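Local coordinates for putative Lipoprotein (Shewanella oneidensis, PDB 3U24) that is of unknown function but binds zinc and calcium ions, belongs to the DUF885 family of the peptidase MA clan and is probably related to metallopeptidases, at residues V563-I566 and R567-M570; T416-V419 and Y420-S424; D187-L190 and K191-A194; S196-S199 and D200-A204. One frame throughout, in Å; residues are numbered along the deposited sequence.

Contact 1: residues V563-I566 and R567-M570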
loop_
_atom_site.group_PDB
_atom_site.type_symbol
_atom_site.label_atom_id
_atom_site.label_comp_id
_atom_site.label_asym_id
_atom_site.label_seq_id
_atom_site.Cartn_x
_atom_site.Cartn_y
_atom_site.Cartn_z
ATOM N N VAL A 563 -13.463 -5.040 5.436
ATOM C CA VAL A 563 -14.545 -5.812 4.882
ATOM C C VAL A 563 -15.435 -6.510 5.950
ATOM O O VAL A 563 -16.669 -6.542 5.812
ATOM C CB VAL A 563 -14.013 -6.846 3.886
ATOM C CG1 VAL A 563 -15.161 -7.687 3.317
ATOM C CG2 VAL A 563 -13.191 -6.149 2.785
ATOM N N LYS A 564 -14.858 -7.016 7.030
ATOM C CA LYS A 564 -15.686 -7.695 7.998
ATOM C C LYS A 564 -16.686 -6.778 8.690
ATOM O O LYS A 564 -17.748 -7.231 9.113
ATOM C CB LYS A 564 -14.888 -8.454 9.045
ATOM C CG LYS A 564 -14.022 -7.625 9.971
ATOM C CD LYS A 564 -13.650 -8.492 11.175
ATOM C CE LYS A 564 -12.437 -8.004 11.946
ATOM N NZ LYS A 564 -12.516 -8.461 13.380
ATOM N N TYR A 565 -16.347 -5.505 8.824
ATOM C CA TYR A 565 -17.263 -4.574 9.450
ATOM C C TYR A 565 -18.394 -4.209 8.482
ATOM O O TYR A 565 -19.556 -4.103 8.886
ATOM C CB TYR A 565 -16.485 -3.358 10.018
ATOM C CG TYR A 565 -15.643 -3.735 11.262
ATOM C CD1 TYR A 565 -16.246 -4.441 12.378
ATOM C CD2 TYR A 565 -14.278 -3.416 11.341
ATOM C CE1 TYR A 565 -15.499 -4.811 13.511
ATOM C CE2 TYR A 565 -13.522 -3.768 12.473
ATOM C CZ TYR A 565 -14.129 -4.468 13.565
ATOM O OH TYR A 565 -13.384 -4.821 14.713
ATOM N N ILE A 566 -18.059 -4.050 7.210
ATOM C CA ILE A 566 -19.073 -3.825 6.201
ATOM C C ILE A 566 -20.053 -4.999 6.137
ATOM O O ILE A 566 -21.271 -4.786 6.128
ATOM C CB ILE A 566 -18.500 -3.570 4.812
ATOM C CG1 ILE A 566 -17.683 -2.267 4.801
ATOM C CG2 ILE A 566 -19.627 -3.510 3.780
ATOM C CD1 ILE A 566 -16.800 -2.138 3.562
ATOM N N ARG A 567 -19.523 -6.211 6.169
ATOM C CA ARG A 567 -20.349 -7.408 6.221
ATOM C C ARG A 567 -21.272 -7.381 7.427
ATOM O O ARG A 567 -22.463 -7.633 7.310
ATOM C CB ARG A 567 -19.480 -8.644 6.313
ATOM C CG ARG A 567 -20.248 -9.938 6.517
ATOM C CD ARG A 567 -19.334 -11.184 6.413
ATOM N NE ARG A 567 -20.143 -12.359 6.770
ATOM C CZ ARG A 567 -20.415 -12.743 8.019
ATOM N NH1 ARG A 567 -19.916 -12.097 9.067
ATOM N NH2 ARG A 567 -21.167 -13.790 8.223
ATOM N N GLN A 568 -20.706 -7.116 8.598
ATOM C CA GLN A 568 -21.487 -7.129 9.851
ATOM C C GLN A 568 -22.617 -6.077 9.767
ATOM O O GLN A 568 -23.751 -6.364 10.139
ATOM C CB GLN A 568 -20.559 -6.885 11.061
ATOM C CG GLN A 568 -21.097 -7.286 12.433
ATOM C CD GLN A 568 -19.996 -7.452 13.532
ATOM O OE1 GLN A 568 -18.801 -7.742 13.255
ATOM N NE2 GLN A 568 -20.416 -7.289 14.801
ATOM N N LEU A 569 -22.330 -4.882 9.249
ATOM C CA LEU A 569 -23.362 -3.832 9.183
ATOM C C LEU A 569 -24.421 -4.209 8.164
ATOM O O LEU A 569 -25.581 -3.973 8.418
ATOM C CB LEU A 569 -22.785 -2.442 8.874
ATOM C CG LEU A 569 -21.851 -1.934 9.979
ATOM C CD1 LEU A 569 -20.897 -0.857 9.446
ATOM C CD2 LEU A 569 -22.626 -1.461 11.196
HETATM N N MSE A 570 -24.021 -4.814 7.042
HETATM C CA MSE A 570 -24.966 -5.200 5.996
HETATM C C MSE A 570 -25.828 -6.360 6.426
HETATM O O MSE A 570 -26.968 -6.441 5.976
HETATM C CB MSE A 570 -24.274 -5.505 4.647
HETATM C CG MSE A 570 -23.862 -4.261 3.915
HETATM SE SE MSE A 570 -22.947 -4.531 2.272
HETATM C CE MSE A 570 -24.519 -5.113 1.277
HETATM O O HOH W 1 -18.125 -9.877 9.444
#
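Ile566 and Met570, a selenomethionine, lie side by side one helical turn apart and point the same way, CG2 of Ile566 meeting SE of Met570 at 3.8 Å. CG2 of Ile566 stands anti to the backbone N while CG1 is anti to the carbonyl carbon (chi1 -64°), which turns the gamma methyl toward the next turn. Met570 has CG beside its own N and bends only at chi3. Its CB and CG lie close to the Ile566 carbonyl oxygen, CG of Met570 being 3.4 Å from O of Ile566, the oxygen that also accepts the bond from Met570 N. Leu569 repeats this one residue earlier, its CG 3.3 Å from O of Tyr565. Ile566, Leu569 and Met570 all pack on Tyr558; Ile566 and Met570 also touch helix 548-555.

Polar groups line another side of the helix. Arg567, extended from CG to NE, carries its guanidinium well beyond the backbone, and a water lying in plane at the guanidinium edge accepts from NH1 of Arg567 (2.9 Å) and donates to O of Lys564 (2.7 Å). That carbonyl therefore has two donors, the water and Gln568 N. NE of Arg567 makes a salt bridge to Glu537. OE1 of Gln568 comes obliquely to the Tyr565 ring, 4.3 Å from CD1 of Tyr565, a loose approach; the same ring meets the imidazole of His95, a known zinc ligand that holds no zinc in this chain. Four i to i+4 backbone bonds, beginning with Arg567 N to Val563 O at 2.9 Å, make this a regular amphipathic alpha helix at the chain's C-terminal end.

Contact 2: residues T416-V419 and Y420-S424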
loop_
_atom_site.group_PDB
_atom_site.type_symbol
_atom_site.label_atom_id
_atom_site.label_comp_id
_atom_site.label_asym_id
_atom_site.label_seq_id
_atom_site.Cartn_x
_atom_site.Cartn_y
_atom_site.Cartn_z
ATOM N N THR A 416 -13.764 4.404 -8.892
ATOM C CA THR A 416 -15.148 4.270 -8.535
ATOM C C THR A 416 -15.351 4.135 -7.043
ATOM O O THR A 416 -16.223 4.800 -6.472
ATOM C CB THR A 416 -15.777 3.091 -9.246
ATOM O OG1 THR A 416 -15.561 3.282 -10.645
ATOM C CG2 THR A 416 -17.279 3.011 -8.993
ATOM N N GLN A 417 -14.555 3.283 -6.412
ATOM C CA GLN A 417 -14.646 3.104 -4.980
ATOM C C GLN A 417 -14.310 4.403 -4.231
ATOM O O GLN A 417 -14.916 4.682 -3.187
ATOM C CB GLN A 417 -13.717 1.968 -4.530
ATOM C CG GLN A 417 -13.858 1.572 -3.054
ATOM C CD GLN A 417 -12.862 2.253 -2.098
ATOM O OE1 GLN A 417 -13.236 2.692 -0.993
ATOM N NE2 GLN A 417 -11.607 2.287 -2.478
ATOM N N LEU A 418 -13.356 5.185 -4.745
ATOM C CA LEU A 418 -13.028 6.474 -4.113
ATOM C C LEU A 418 -14.203 7.450 -4.207
ATOM O O LEU A 418 -14.514 8.119 -3.251
ATOM C CB LEU A 418 -11.792 7.117 -4.766
ATOM C CG LEU A 418 -11.426 8.588 -4.453
ATOM C CD1 LEU A 418 -10.943 8.750 -3.008
ATOM C CD2 LEU A 418 -10.333 9.061 -5.414
ATOM N N VAL A 419 -14.823 7.562 -5.369
ATOM C CA VAL A 419 -16.013 8.400 -5.506
ATOM C C VAL A 419 -17.100 7.968 -4.513
ATOM O O VAL A 419 -17.666 8.803 -3.800
ATOM C CB VAL A 419 -16.575 8.401 -6.937
ATOM C CG1 VAL A 419 -17.923 9.151 -6.979
ATOM C CG2 VAL A 419 -15.567 9.025 -7.888
ATOM N N TYR A 420 -17.377 6.668 -4.425
ATOM C CA TYR A 420 -18.380 6.215 -3.487
ATOM C C TYR A 420 -17.990 6.579 -2.056
ATOM O O TYR A 420 -18.831 7.086 -1.323
ATOM C CB TYR A 420 -18.731 4.738 -3.652
ATOM C CG TYR A 420 -19.830 4.504 -4.700
ATOM C CD1 TYR A 420 -19.540 4.492 -6.024
ATOM C CD2 TYR A 420 -21.144 4.321 -4.331
ATOM C CE1 TYR A 420 -20.521 4.295 -6.970
ATOM C CE2 TYR A 420 -22.162 4.151 -5.268
ATOM C CZ TYR A 420 -21.842 4.130 -6.591
ATOM O OH TYR A 420 -22.782 3.903 -7.562
ATOM N N SER A 421 -16.713 6.429 -1.699
ATOM C CA SER A 421 -16.267 6.789 -0.344
ATOM C C SER A 421 -16.311 8.289 -0.070
ATOM O O SER A 421 -16.293 8.687 1.070
ATOM C CB SER A 421 -14.825 6.338 -0.078
ATOM O OG SER A 421 -13.970 7.131 -0.866
ATOM N N ASN A 422 -16.320 9.119 -1.105
ATOM C CA ASN A 422 -16.543 10.530 -0.890
ATOM C C ASN A 422 -18.048 10.864 -0.579
ATOM O O ASN A 422 -18.290 11.950 -0.132
ATOM C CB ASN A 422 -15.969 11.379 -2.054
ATOM C CG ASN A 422 -14.444 11.420 -2.081
ATOM O OD1 ASN A 422 -13.837 11.593 -3.151
ATOM N ND2 ASN A 422 -13.815 11.288 -0.925
ATOM N N GLU A 423 -19.003 9.932 -0.771
ATOM C CA GLU A 423 -20.443 10.121 -0.430
ATOM C C GLU A 423 -20.527 10.374 1.108
ATOM O O GLU A 423 -21.097 11.394 1.530
ATOM C CB GLU A 423 -21.474 8.975 -0.948
ATOM C CG GLU A 423 -21.877 8.868 -2.497
ATOM C CD GLU A 423 -23.239 8.105 -2.953
ATOM O OE1 GLU A 423 -24.049 7.472 -2.185
ATOM O OE2 GLU A 423 -23.606 8.169 -4.181
ATOM N N SER A 424 -19.919 9.524 1.940
ATOM C CA SER A 424 -20.019 9.675 3.416
ATOM C C SER A 424 -18.680 9.699 4.175
ATOM O O SER A 424 -18.390 8.837 4.978
ATOM C CB SER A 424 -20.926 8.571 3.976
ATOM O OG SER A 424 -22.286 8.840 3.631
#
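The Thr416 methyl overlaps the side of the Tyr420 ring, CG2 of Thr416 lying 4.0 Å from CD1 of Tyr420, with both side chains pointing the same way. OG1 of Thr416 lies beside the backbone N (chi1 -55°), which puts the methyl anti to that N, and OG1 is hydrogen-bonded to the carbonyl of Ala410. The carbonyl of Thr416 lies at the ring edge, in plane, its O 3.4 Å from CD1 of Tyr420, while the same oxygen accepts the bond from Tyr420 N. OH of Tyr420 is hydrogen-bonded to O of Thr341, which fixes the far end of the side chain.

On another side of the helix, OG of Ser421 turns back and donates to O of Leu418 at 2.6 Å. Asn422 N reaches that oxygen too, at 3.0 Å and from the same face of the carbonyl plane, so two donors grip one acceptor. With an alanine at Ser421 the hydroxyl is gone, and the Leu418 carbonyl would probably be held less firmly for want of this short bond. CD1 of Leu418 lies 4.1 Å from OD1 of Asn422. Beyond, Asn422 N and Glu423 N make weak bonds to Val419 O, and Glu423 N bonds to Tyr420 O. This appearance of i+3 bonds beside i+4 ones is a tightening common in the last turn of an alpha helix, here the helix that begins at the zinc ligand His414.

Contact 3: residues D187-L190 and K191-A194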
loop_
_atom_site.group_PDB
_atom_site.type_symbol
_atom_site.label_atom_id
_atom_site.label_comp_id
_atom_site.label_asym_id
_atom_site.label_seq_id
_atom_site.Cartn_x
_atom_site.Cartn_y
_atom_site.Cartn_z
ATOM N N ASP A 187 23.612 20.909 -1.242
ATOM C CA ASP A 187 24.082 22.229 -1.725
ATOM C C ASP A 187 22.899 23.078 -2.194
ATOM O O ASP A 187 22.879 24.286 -1.950
ATOM C CB ASP A 187 25.086 22.088 -2.893
ATOM C CG ASP A 187 26.557 21.939 -2.437
ATOM O OD1 ASP A 187 26.897 22.195 -1.247
ATOM O OD2 ASP A 187 27.403 21.585 -3.304
ATOM N N ASP A 188 21.941 22.452 -2.874
ATOM C CA ASP A 188 20.726 23.130 -3.298
ATOM C C ASP A 188 19.871 23.705 -2.128
ATOM O O ASP A 188 19.349 24.813 -2.226
ATOM C CB ASP A 188 19.885 22.206 -4.175
ATOM C CG ASP A 188 20.513 21.955 -5.577
ATOM O OD1 ASP A 188 21.476 22.665 -6.024
ATOM O OD2 ASP A 188 20.024 21.001 -6.249
ATOM N N LEU A 189 19.775 22.991 -1.009
ATOM C CA LEU A 189 19.069 23.538 0.149
ATOM C C LEU A 189 19.845 24.748 0.698
ATOM O O LEU A 189 19.263 25.782 1.022
ATOM C CB LEU A 189 18.867 22.468 1.214
ATOM C CG LEU A 189 18.248 22.880 2.546
ATOM C CD1 LEU A 189 16.810 23.380 2.330
ATOM C CD2 LEU A 189 18.337 21.705 3.530
ATOM N N LEU A 190 21.162 24.652 0.743
ATOM C CA LEU A 190 21.954 25.795 1.197
ATOM C C LEU A 190 21.759 27.052 0.322
ATOM O O LEU A 190 21.674 28.173 0.849
ATOM C CB LEU A 190 23.425 25.455 1.312
ATOM C CG LEU A 190 23.775 24.397 2.355
ATOM C CD1 LEU A 190 25.282 24.082 2.258
ATOM C CD2 LEU A 190 23.396 24.886 3.750
ATOM N N LYS A 191 21.660 26.856 -0.985
ATOM C CA LYS A 191 21.438 27.946 -1.909
ATOM C C LYS A 191 20.062 28.569 -1.671
ATOM O O LYS A 191 19.950 29.797 -1.595
ATOM C CB LYS A 191 21.618 27.477 -3.371
ATOM C CG LYS A 191 21.295 28.499 -4.477
ATOM C CD LYS A 191 21.402 27.921 -5.914
ATOM C CE LYS A 191 22.789 27.307 -6.241
ATOM N NZ LYS A 191 22.955 26.678 -7.605
ATOM N N GLN A 192 19.024 27.749 -1.537
ATOM C CA GLN A 192 17.697 28.278 -1.192
ATOM C C GLN A 192 17.759 29.134 0.076
ATOM O O GLN A 192 17.174 30.205 0.125
ATOM C CB GLN A 192 16.671 27.175 -0.949
ATOM C CG GLN A 192 16.237 26.408 -2.169
ATOM C CD GLN A 192 14.851 25.760 -1.974
ATOM O OE1 GLN A 192 13.833 26.329 -2.375
ATOM N NE2 GLN A 192 14.817 24.605 -1.304
ATOM N N VAL A 193 18.459 28.646 1.099
ATOM C CA VAL A 193 18.583 29.416 2.326
ATOM C C VAL A 193 19.328 30.746 2.072
ATOM O O VAL A 193 18.791 31.815 2.389
ATOM C CB VAL A 193 19.265 28.607 3.448
ATOM C CG1 VAL A 193 19.610 29.525 4.620
ATOM C CG2 VAL A 193 18.358 27.449 3.878
ATOM N N ALA A 194 20.478 30.683 1.403
ATOM C CA ALA A 194 21.297 31.871 1.148
ATOM C C ALA A 194 20.530 32.970 0.418
ATOM O O ALA A 194 20.759 34.150 0.693
ATOM C CB ALA A 194 22.556 31.512 0.355
#
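Gln192 lies back over Leu189 and Asp188 of the preceding turn. Its CB sits 3.5 Å from O of Leu189, and CG also lies 3.5 Å from O of Asp188, the carbonyl that accepts a straight bond from Gln192 N (3.0 Å, 172°). CG takes the place beside the backbone N (chi1 -70°), and the chain runs on extended, so that at the tip NE2 comes to 4.3 Å from the CD1 methyl of Leu189, a loose polar-to-apolar contact.

Val193 presses its CG2 to 3.4 Å from O of Leu189, which is held by the backbone bond from Val193 N. Lys191, kinked at chi3, carries NZ to 4.6 Å from OD1 of Asp188, too far for a salt bridge, though a mild attraction at the solvent-facing side is likely. Ala194 closes the turn with a bond from its N to O of Leu190 at 2.8 Å.

The buried face of helix 187-195, formed by Leu189 and Val193, packs against Phe206 of helix 200-234 and Leu142 of helix 138-148. Leu190 extends toward Lys207 and Phe210 of the former, while Gln192 reaches Leu138 and, with Leu189, touches Ile131 of helix 124-131.

Contact 4: residues S196-S199 and D200-A204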
loop_
_atom_site.group_PDB
_atom_site.type_symbol
_atom_site.label_atom_id
_atom_site.label_comp_id
_atom_site.label_asym_id
_atom_site.label_seq_id
_atom_site.Cartn_x
_atom_site.Cartn_y
_atom_site.Cartn_z
ATOM N N SER A 196 17.096 33.312 0.216
ATOM C CA SER A 196 15.782 33.530 0.813
ATOM C C SER A 196 15.710 34.889 1.535
ATOM O O SER A 196 16.704 35.614 1.670
ATOM C CB SER A 196 15.517 32.435 1.861
ATOM O OG SER A 196 16.289 32.677 3.027
ATOM N N GLY A 197 14.528 35.156 2.079
ATOM C CA GLY A 197 14.279 36.349 2.821
ATOM C C GLY A 197 14.597 36.219 4.294
ATOM O O GLY A 197 14.319 37.154 5.023
ATOM N N LEU A 198 15.169 35.099 4.746
ATOM C CA LEU A 198 15.580 35.004 6.143
ATOM C C LEU A 198 16.598 36.104 6.481
ATOM O O LEU A 198 17.358 36.555 5.625
ATOM C CB LEU A 198 16.191 33.637 6.490
ATOM C CG LEU A 198 15.291 32.413 6.308
ATOM C CD1 LEU A 198 15.882 31.156 6.932
ATOM C CD2 LEU A 198 13.926 32.665 6.884
ATOM N N SER A 199 16.618 36.528 7.741
ATOM C CA SER A 199 17.626 37.499 8.205
ATOM C C SER A 199 19.014 36.897 8.095
ATOM O O SER A 199 19.164 35.681 8.081
ATOM C CB SER A 199 17.381 37.844 9.646
ATOM O OG SER A 199 17.789 36.772 10.468
ATOM N N ASP A 200 20.019 37.749 8.030
ATOM C CA ASP A 200 21.404 37.300 8.055
ATOM C C ASP A 200 21.760 36.425 9.273
ATOM O O ASP A 200 22.559 35.494 9.147
ATOM C CB ASP A 200 22.361 38.495 7.960
ATOM C CG ASP A 200 22.428 39.084 6.550
ATOM O OD1 ASP A 200 21.828 38.487 5.616
ATOM O OD2 ASP A 200 23.095 40.135 6.373
ATOM N N ALA A 201 21.173 36.731 10.424
ATOM C CA ALA A 201 21.373 35.926 11.613
ATOM C C ALA A 201 20.755 34.523 11.425
ATOM O O ALA A 201 21.377 33.514 11.770
ATOM C CB ALA A 201 20.789 36.620 12.854
ATOM N N GLU A 202 19.555 34.465 10.858
ATOM C CA GLU A 202 18.931 33.169 10.582
ATOM C C GLU A 202 19.760 32.307 9.584
ATOM O O GLU A 202 19.870 31.109 9.748
ATOM C CB GLU A 202 17.487 33.343 10.096
ATOM C CG GLU A 202 16.499 33.772 11.165
ATOM C CD GLU A 202 15.178 34.227 10.576
ATOM O OE1 GLU A 202 15.190 35.019 9.582
ATOM O OE2 GLU A 202 14.105 33.795 11.095
ATOM N N LYS A 203 20.333 32.944 8.564
ATOM C CA LYS A 203 21.155 32.237 7.582
ATOM C C LYS A 203 22.374 31.606 8.257
ATOM O O LYS A 203 22.700 30.446 7.981
ATOM C CB LYS A 203 21.560 33.171 6.436
ATOM C CG LYS A 203 20.360 33.480 5.545
ATOM C CD LYS A 203 20.675 34.435 4.394
ATOM C CE LYS A 203 19.384 34.950 3.765
ATOM N NZ LYS A 203 19.597 35.876 2.604
ATOM N N ALA A 204 23.027 32.364 9.155
ATOM C CA ALA A 204 24.250 31.899 9.797
ATOM C C ALA A 204 23.906 30.769 10.759
ATOM O O ALA A 204 24.614 29.798 10.840
ATOM C CB ALA A 204 24.976 33.058 10.523
#
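With OG between its backbone N and carbonyl carbon (chi1 75°), Ser199 presents the hydroxyl to the first turn of the following helix, and Glu202, with CG beside its own N (chi1 -72°), folds its carboxylate back toward the serine. OG of Ser199 accepts from N of Glu202 at 2.9 Å. In return Ser199 N donates to the anti lone pair of OE1 of Glu202, at 2.8 Å. The other carboxylate oxygen, OE2, makes a salt bridge to Arg143, which probably helps steady the carboxylate. Leu198 crosses Glu202 at about a right angle, its CB 3.5 Å from OE1 of Glu202.

Lys203 runs extended alongside the loop: its CE passes 3.2 Å from O of Leu198, and NZ donates to O of Ser196 at 3.1 Å and to the carbonyl of Ala194. A methionine in its place would probably leave both carbonyls without this shared donor and the turn freer to shift. Within the loop, OG of Ser196 accepts from N of Leu198, 3.2 Å away, forming an ST turn, and is also hydrogen-bonded to O of Val193. Together Ser199 and Glu202 form a capping box, with Ser199 as N-cap of helix 200-234.

Along the chain contact 3 comes first, then contacts 4, 2 and 1. Contacts 3 and 4 lie side by side and touch, their centres about 11 Å apart, where helix 187-195 ends, turns and starts helix 200-234; Lys203 joins the two. Contacts 1 and 2 lie on helices 563-571 and 414-423, with centres about 17 Å apart and no direct touch, yet both helices pack on Met437 of helix 435-451, which also carries the zinc ligand Glu439. Contacts 1 and 4 are about 56 Å apart between centres, on opposite sides of the chain's centre. One pair thus marks a peripheral junction between consecutive helices, while the other lies nearer the zinc site of His414 and Glu439.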